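PDB 1JMX: amine Dehydrogenase from Pseudomonas putida, which probably oxidises primary amines and passes the electrons on through heme c, this chain forming the beta-propeller subunit. Local coordinates for residues Y13-V16 and N22-V25; Y58-N61 and D66-G69; A291-T296 and L309-T314. All blocks are in the same frame, centred on the assembly; numbering follows the deposited sequence.

Contact 1: residues Y13-V16 and N22-V25; sequences YMIV and NLHV
Val-16 and His-24 pair across an antiparallel beta hairpin made of strands 12-18 and 22-27, the two middle strands of a four-stranded beta-propeller blade. Two backbone hydrogen bonds define this hydrogen-bonded pair. His-24 N gives an almost straight bond, 177° at the hydrogen, to Val-16 O at 2.9 Å, while the return bond from Val-16 N to His-24 O is longer, 3.3 Å. A weaker CA-H...O contact backs them up: Ile-15 CA lies 3.3 Å from His-24 O, next to the non-hydrogen-bonded pair Ile-15 with Val-25.

Apolar packing occupies the face bearing Tyr-13, Ile-15, Leu-23 and Val-25. Ile-15 CG2 rests 4.0 Å from Leu-23 CD2, and both side chains press on Ala-57 of strand 56-61 in the next blade, where branched aliphatic groups suit a buried interface between sheets. Tyr-13 suits its place at the start of the segment, since its ring packs edge-to-face with Tyr-34 while its hydroxyl bonds to Lys-8 N.

On the face of Val-16 and His-24 the two side chains cross at about a right angle, Val-16 CG2 meeting His-24 CB at 4.1 Å. The buried His-24 ND1 finds no polar partner in the model. Val-25 holds CG1 anti to its own backbone N (chi1 -178°), which carries that methyl to the Tyr-13 ring, 3.6 Å from CD2.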
loop_
_atom_site.group_PDB
_atom_site.type_symbol
_atom_site.label_atom_id
_atom_site.label_comp_id
_atom_site.label_asym_id
_atom_site.label_seq_id
_atom_site.Cartn_x
_atom_site.Cartn_y
_atom_site.Cartn_z
ATOM N N TYR B 13 -39.599 -1.072 -5.427
ATOM C CA TYR B 13 -38.533 -0.170 -5.836
ATOM C C TYR B 13 -37.224 -0.519 -5.170
ATOM O O TYR B 13 -37.191 -1.251 -4.180
ATOM C CB TYR B 13 -38.893 1.274 -5.496
ATOM C CG TYR B 13 -40.070 1.810 -6.275
ATOM C CD1 TYR B 13 -41.335 1.915 -5.686
ATOM C CD2 TYR B 13 -39.920 2.222 -7.595
ATOM C CE1 TYR B 13 -42.416 2.420 -6.399
ATOM C CE2 TYR B 13 -40.993 2.727 -8.314
ATOM C CZ TYR B 13 -42.238 2.824 -7.710
ATOM O OH TYR B 13 -43.289 3.333 -8.433
ATOM N N MET B 14 -36.145 0.027 -5.719
ATOM C CA MET B 14 -34.806 -0.202 -5.196
ATOM C C MET B 14 -34.005 1.080 -5.256
ATOM O O MET B 14 -34.003 1.770 -6.272
ATOM C CB MET B 14 -34.080 -1.267 -6.019
ATOM C CG MET B 14 -32.605 -1.444 -5.649
ATOM S SD MET B 14 -31.727 -2.551 -6.781
ATOM C CE MET B 14 -31.991 -4.063 -5.955
ATOM N N ILE B 15 -33.353 1.423 -4.154
ATOM C CA ILE B 15 -32.526 2.613 -4.149
ATOM C C ILE B 15 -31.059 2.229 -4.139
ATOM O O ILE B 15 -30.663 1.230 -3.534
ATOM C CB ILE B 15 -32.808 3.546 -2.966
ATOM C CG1 ILE B 15 -32.574 2.828 -1.636
ATOM C CG2 ILE B 15 -34.200 4.115 -3.079
ATOM C CD1 ILE B 15 -32.533 3.777 -0.443
ATOM N N VAL B 16 -30.273 3.004 -4.874
ATOM C CA VAL B 16 -28.835 2.807 -4.966
ATOM C C VAL B 16 -28.199 4.177 -5.121
ATOM O O VAL B 16 -28.748 5.054 -5.783
ATOM C CB VAL B 16 -28.411 1.926 -6.194
ATOM C CG1 VAL B 16 -28.843 0.489 -6.007
ATOM C CG2 VAL B 16 -28.978 2.484 -7.491
ATOM N N ASN B 22 -25.634 10.957 -6.596
ATOM C CA ASN B 22 -27.013 10.649 -6.958
ATOM C C ASN B 22 -27.601 9.524 -6.129
ATOM O O ASN B 22 -26.890 8.663 -5.610
ATOM C CB ASN B 22 -27.131 10.187 -8.422
ATOM C CG ASN B 22 -26.320 11.015 -9.389
ATOM O OD1 ASN B 22 -26.275 12.244 -9.299
ATOM N ND2 ASN B 22 -25.687 10.336 -10.350
ATOM N N LEU B 23 -28.922 9.529 -6.060
ATOM C CA LEU B 23 -29.682 8.489 -5.395
ATOM C C LEU B 23 -30.672 8.173 -6.497
ATOM O O LEU B 23 -31.398 9.049 -6.957
ATOM C CB LEU B 23 -30.405 9.008 -4.150
ATOM C CG LEU B 23 -31.220 7.984 -3.347
ATOM C CD1 LEU B 23 -31.425 8.491 -1.932
ATOM C CD2 LEU B 23 -32.573 7.702 -4.007
ATOM N N HIS B 24 -30.636 6.943 -6.983
ATOM C CA HIS B 24 -31.525 6.529 -8.050
ATOM C C HIS B 24 -32.584 5.584 -7.551
ATOM O O HIS B 24 -32.340 4.777 -6.659
ATOM C CB HIS B 24 -30.732 5.839 -9.153
ATOM C CG HIS B 24 -29.634 6.680 -9.714
ATOM N ND1 HIS B 24 -28.305 6.442 -9.448
ATOM C CD2 HIS B 24 -29.670 7.771 -10.513
ATOM C CE1 HIS B 24 -27.569 7.350 -10.062
ATOM N NE2 HIS B 24 -28.373 8.169 -10.713
ATOM N N VAL B 25 -33.773 5.709 -8.119
ATOM C CA VAL B 25 -34.876 4.834 -7.771
ATOM C C VAL B 25 -35.040 3.907 -8.969
ATOM O O VAL B 25 -35.191 4.358 -10.106
ATOM C CB VAL B 25 -36.186 5.614 -7.525
ATOM C CG1 VAL B 25 -37.291 4.654 -7.123
ATOM C CG2 VAL B 25 -35.983 6.652 -6.439
#

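Contact 2: residues Y58-N61 and D66-G69; sequences YVLN and DIYG
Asp-66 starts the returning strand opposite Asn-61. Its carbonyl oxygen accepts Asn-61 N at 3.0 Å, but the reverse bond, from Asp-66 N to Asn-61 O, is weak. Leu-60 CD2 also comes within 3.2 Å of Asp-66 O. The carboxylate turns to Asn-62 and Asn-82, so an acidic residue can be buried here with both oxygens bonded.

Ile-67 faces Leu-60 in a non-hydrogen-bonded pair. Its CA lies 3.3 Å from Val-59 O, and its branched side chain, on the same face as Leu-60, packs against Val-106 and Ala-108 of strand 105-115, a place suited to an aliphatic group.

Tyr-68 makes the two short bonds of the pair with Val-59: its O accepts Val-59 N at 2.8 Å and its N donates to Val-59 O, tilted 21° from that carbonyl's plane. With CG beside the backbone N (chi1 -50°), the ring swings along the partner strand, presenting its edge to Val-59 O and bringing CE1 to 3.6 Å from Asn-61 CB. A stack on His-80 and a hydroxyl bond to Asp-41 fix how the ring is turned.

Gly-69 closes the segment beside the Tyr-58 ring, whose CD2 sits 3.8 Å from the glycine CA; with no side chain of its own, the glycine lets the ring lie this close to the backbone. Regular pairing of this kind is that of a beta hairpin formed by the two middle strands of a four-stranded propeller blade.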
loop_
_atom_site.group_PDB
_atom_site.type_symbol
_atom_site.label_atom_id
_atom_site.label_comp_id
_atom_site.label_asym_id
_atom_site.label_seq_id
_atom_site.Cartn_x
_atom_site.Cartn_y
_atom_site.Cartn_z
ATOM N N TYR B 58 -32.618 7.480 4.374
ATOM C CA TYR B 58 -31.617 8.138 5.205
ATOM C C TYR B 58 -30.255 7.677 4.707
ATOM O O TYR B 58 -30.013 6.478 4.578
ATOM C CB TYR B 58 -31.834 7.834 6.690
ATOM C CG TYR B 58 -33.025 8.577 7.261
ATOM C CD1 TYR B 58 -34.297 8.001 7.257
ATOM C CD2 TYR B 58 -32.885 9.866 7.773
ATOM C CE1 TYR B 58 -35.392 8.689 7.749
ATOM C CE2 TYR B 58 -33.977 10.563 8.264
ATOM C CZ TYR B 58 -35.231 9.969 8.252
ATOM O OH TYR B 58 -36.322 10.654 8.743
ATOM N N VAL B 59 -29.392 8.646 4.397
ATOM C CA VAL B 59 -28.066 8.392 3.827
ATOM C C VAL B 59 -26.863 8.962 4.582
ATOM O O VAL B 59 -26.826 10.150 4.909
ATOM C CB VAL B 59 -28.006 8.950 2.367
ATOM C CG1 VAL B 59 -26.745 8.480 1.650
ATOM C CG2 VAL B 59 -29.249 8.543 1.584
ATOM N N LEU B 60 -25.879 8.102 4.847
ATOM C CA LEU B 60 -24.633 8.505 5.502
ATOM C C LEU B 60 -23.806 8.985 4.317
ATOM O O LEU B 60 -23.461 8.197 3.439
ATOM C CB LEU B 60 -23.937 7.301 6.142
ATOM C CG LEU B 60 -23.054 7.474 7.384
ATOM C CD1 LEU B 60 -21.933 6.447 7.325
ATOM C CD2 LEU B 60 -22.489 8.872 7.514
ATOM N N ASN B 61 -23.533 10.281 4.277
ATOM C CA ASN B 61 -22.790 10.865 3.176
ATOM C C ASN B 61 -21.793 11.911 3.654
ATOM O O ASN B 61 -21.459 11.972 4.836
ATOM C CB ASN B 61 -23.776 11.507 2.197
ATOM C CG ASN B 61 -23.525 11.100 0.758
ATOM O OD1 ASN B 61 -22.706 10.224 0.471
ATOM N ND2 ASN B 61 -24.236 11.736 -0.155
ATOM N N ASP B 66 -21.962 13.057 7.977
ATOM C CA ASP B 66 -23.324 13.592 8.034
ATOM C C ASP B 66 -24.368 12.549 7.650
ATOM O O ASP B 66 -24.060 11.577 6.972
ATOM C CB ASP B 66 -23.482 14.762 7.053
ATOM C CG ASP B 66 -22.579 15.927 7.366
ATOM O OD1 ASP B 66 -23.041 16.863 8.043
ATOM O OD2 ASP B 66 -21.416 15.917 6.924
ATOM N N ILE B 67 -25.612 12.785 8.057
ATOM C CA ILE B 67 -26.733 11.906 7.735
ATOM C C ILE B 67 -27.847 12.781 7.143
ATOM O O ILE B 67 -28.205 13.797 7.721
ATOM C CB ILE B 67 -27.238 11.154 8.980
ATOM C CG1 ILE B 67 -26.108 10.305 9.562
ATOM C CG2 ILE B 67 -28.401 10.258 8.618
ATOM C CD1 ILE B 67 -26.457 9.642 10.858
ATOM N N TYR B 68 -28.333 12.423 5.957
ATOM C CA TYR B 68 -29.385 13.177 5.273
ATOM C C TYR B 68 -30.647 12.348 5.067
ATOM O O TYR B 68 -30.596 11.133 4.908
ATOM C CB TYR B 68 -28.904 13.659 3.902
ATOM C CG TYR B 68 -27.565 14.357 3.920
ATOM C CD1 TYR B 68 -26.379 13.626 3.986
ATOM C CD2 TYR B 68 -27.480 15.744 3.889
ATOM C CE1 TYR B 68 -25.141 14.257 4.026
ATOM C CE2 TYR B 68 -26.245 16.387 3.927
ATOM C CZ TYR B 68 -25.080 15.636 3.996
ATOM O OH TYR B 68 -23.857 16.257 4.050
ATOM N N GLY B 69 -31.787 13.017 5.096
ATOM C CA GLY B 69 -33.045 12.344 4.873
ATOM C C GLY B 69 -33.559 12.932 3.579
ATOM O O GLY B 69 -33.638 14.157 3.445
#

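Contact 3: residues A291-T296 and L309-T314; sequences ANLDHT and LYLGGT
Neighbouring blades of the beta-propeller meet here: segment 291-296 leaves the outer strand 286-292 of one blade and leads toward strand 299-302, the first of the next, packing on the way beside 309-314, which follows the second strand of that blade and the turn after it. Side chains, not paired backbones, make the contact. Leu-293 CD2 meets Leu-311 CD1 at 3.6 Å, the two side chains crossing at about a right angle. Both also touch Leu-277 and Phe-321, so branched, wholly apolar leucines suit this seam between the sheets.

Further on, His-295 has its CG lodged between backbone N and carbonyl carbon (chi1 59°), which folds the imidazole forward over its own chain. There ND1 donates to Thr-296 O at 2.8 Å, from above the carbonyl plane and off its lone pairs. At the far side NE2 bonds to Asp-317, while the ring stacks on Tyr-297. Held at both nitrogens, the imidazole has its rotation fixed.

Gly-313 and Thr-314 both have positive phi, common for glycine but unusual for threonine, and the turn points the Thr-314 side chain at the loop. Its OG1 is 3.1 Å from Thr-296 O, although its single proton has another acceptor in reach, leaving that bond unsettled. Thr-296 OG1 bonds to Asn-275 OD1, and both threonine hydroxyls also bond to the backbone of another subunit, which lies against this end of the contact. The methyl of Thr-314 is tightly placed, with CG2 3.4 Å from His-295 ND1.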
loop_
_atom_site.group_PDB
_atom_site.type_symbol
_atom_site.label_atom_id
_atom_site.label_comp_id
_atom_site.label_asym_id
_atom_site.label_seq_id
_atom_site.Cartn_x
_atom_site.Cartn_y
_atom_site.Cartn_z
ATOM N N ALA B 291 -21.353 -18.692 -10.739
ATOM C CA ALA B 291 -21.419 -18.024 -12.027
ATOM C C ALA B 291 -20.305 -16.988 -12.127
ATOM O O ALA B 291 -19.951 -16.348 -11.127
ATOM C CB ALA B 291 -22.780 -17.358 -12.212
ATOM N N ASN B 292 -19.721 -16.869 -13.321
ATOM C CA ASN B 292 -18.664 -15.886 -13.565
ATOM C C ASN B 292 -19.301 -14.533 -13.848
ATOM O O ASN B 292 -20.345 -14.452 -14.494
ATOM C CB ASN B 292 -17.777 -16.310 -14.738
ATOM C CG ASN B 292 -16.997 -17.568 -14.441
ATOM O OD1 ASN B 292 -16.574 -17.802 -13.301
ATOM N ND2 ASN B 292 -16.818 -18.400 -15.456
ATOM N N LEU B 293 -18.669 -13.476 -13.350
ATOM C CA LEU B 293 -19.176 -12.117 -13.511
ATOM C C LEU B 293 -18.414 -11.316 -14.558
ATOM O O LEU B 293 -17.304 -11.672 -14.945
ATOM C CB LEU B 293 -19.104 -11.395 -12.164
ATOM C CG LEU B 293 -19.723 -12.134 -10.978
ATOM C CD1 LEU B 293 -19.374 -11.449 -9.690
ATOM C CD2 LEU B 293 -21.221 -12.204 -11.157
ATOM N N ASP B 294 -19.026 -10.226 -15.011
ATOM C CA ASP B 294 -18.408 -9.344 -15.998
ATOM C C ASP B 294 -17.291 -8.545 -15.330
ATOM O O ASP B 294 -16.404 -8.022 -15.999
ATOM C CB ASP B 294 -19.450 -8.396 -16.592
ATOM C CG ASP B 294 -20.458 -9.105 -17.496
ATOM O OD1 ASP B 294 -20.457 -10.355 -17.594
ATOM O OD2 ASP B 294 -21.271 -8.390 -18.117
ATOM N N HIS B 295 -17.376 -8.431 -14.006
ATOM C CA HIS B 295 -16.391 -7.736 -13.184
ATOM C C HIS B 295 -16.761 -7.953 -11.720
ATOM O O HIS B 295 -17.771 -8.594 -11.420
ATOM C CB HIS B 295 -16.303 -6.233 -13.529
ATOM C CG HIS B 295 -17.589 -5.480 -13.353
ATOM N ND1 HIS B 295 -18.032 -5.037 -12.125
ATOM C CD2 HIS B 295 -18.511 -5.066 -14.254
ATOM C CE1 HIS B 295 -19.166 -4.382 -12.276
ATOM N NE2 HIS B 295 -19.480 -4.386 -13.558
ATOM N N THR B 296 -15.922 -7.464 -10.813
ATOM C CA THR B 296 -16.184 -7.612 -9.388
ATOM C C THR B 296 -17.433 -6.843 -8.988
ATOM O O THR B 296 -17.682 -5.747 -9.488
ATOM C CB THR B 296 -15.002 -7.095 -8.543
ATOM O OG1 THR B 296 -13.842 -7.861 -8.847
ATOM C CG2 THR B 296 -15.279 -7.227 -7.061
ATOM N N LEU B 309 -32.091 -11.381 -8.518
ATOM C CA LEU B 309 -30.924 -11.183 -7.680
ATOM C C LEU B 309 -30.155 -10.064 -8.356
ATOM O O LEU B 309 -29.714 -10.202 -9.497
ATOM C CB LEU B 309 -30.059 -12.448 -7.660
ATOM C CG LEU B 309 -29.196 -12.794 -6.440
ATOM C CD1 LEU B 309 -28.226 -13.900 -6.819
ATOM C CD2 LEU B 309 -28.441 -11.595 -5.936
ATOM N N TYR B 310 -30.067 -8.931 -7.680
ATOM C CA TYR B 310 -29.340 -7.794 -8.208
ATOM C C TYR B 310 -27.939 -7.775 -7.623
ATOM O O TYR B 310 -27.731 -8.165 -6.476
ATOM C CB TYR B 310 -30.055 -6.485 -7.853
ATOM C CG TYR B 310 -31.422 -6.324 -8.480
ATOM C CD1 TYR B 310 -32.566 -6.800 -7.834
ATOM C CD2 TYR B 310 -31.575 -5.699 -9.716
ATOM C CE1 TYR B 310 -33.822 -6.657 -8.399
ATOM C CE2 TYR B 310 -32.827 -5.551 -10.292
ATOM C CZ TYR B 310 -33.950 -6.034 -9.626
ATOM O OH TYR B 310 -35.200 -5.892 -10.181
ATOM N N LEU B 311 -26.978 -7.352 -8.433
ATOM C CA LEU B 311 -25.594 -7.238 -7.996
ATOM C C LEU B 311 -25.204 -5.772 -8.167
ATOM O O LEU B 311 -25.259 -5.239 -9.271
ATOM C CB LEU B 311 -24.677 -8.143 -8.821
ATOM C CG LEU B 311 -24.949 -9.652 -8.804
ATOM C CD1 LEU B 311 -23.783 -10.359 -9.482
ATOM C CD2 LEU B 311 -25.113 -10.172 -7.385
ATOM N N GLY B 312 -24.851 -5.122 -7.064
ATOM C CA GLY B 312 -24.483 -3.721 -7.110
ATOM C C GLY B 312 -23.121 -3.420 -6.531
ATOM O O GLY B 312 -22.355 -4.326 -6.232
ATOM N N GLY B 313 -22.850 -2.136 -6.315
ATOM C CA GLY B 313 -21.560 -1.708 -5.806
ATOM C C GLY B 313 -20.578 -1.691 -6.963
ATOM O O GLY B 313 -20.952 -2.024 -8.088
ATOM N N THR B 314 -19.349 -1.248 -6.719
ATOM C CA THR B 314 -18.321 -1.237 -7.765
ATOM C C THR B 314 -18.486 -0.133 -8.840
ATOM O O THR B 314 -18.323 1.047 -8.528
ATOM C CB THR B 314 -18.169 -2.691 -8.343
ATOM O OG1 THR B 314 -17.441 -3.492 -7.402
ATOM C CG2 THR B 314 -17.469 -2.729 -9.671
#

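How the contacts relate
The chain meets the three contacts in series, none enclosing or crossing another. Contact 1 closes a tight hairpin near the N terminus, in the blade that the C-terminal strand 345-348 completes, so this blade shuts the propeller ring. Contact 2 closes a second short hairpin in the following blade. Much later, contact 3 ties 291-296 to 309-314 across the passage between two consecutive blades. Contact 1 touches both others: Leu-23 CD1 lies 4.1 Å from Val-59 CG2 of contact 2, and Met-14 CE 3.4 Å from Tyr-310 CD1 of contact 3. Contacts 2 and 3 lie apart, their centres about 26 Å from each other.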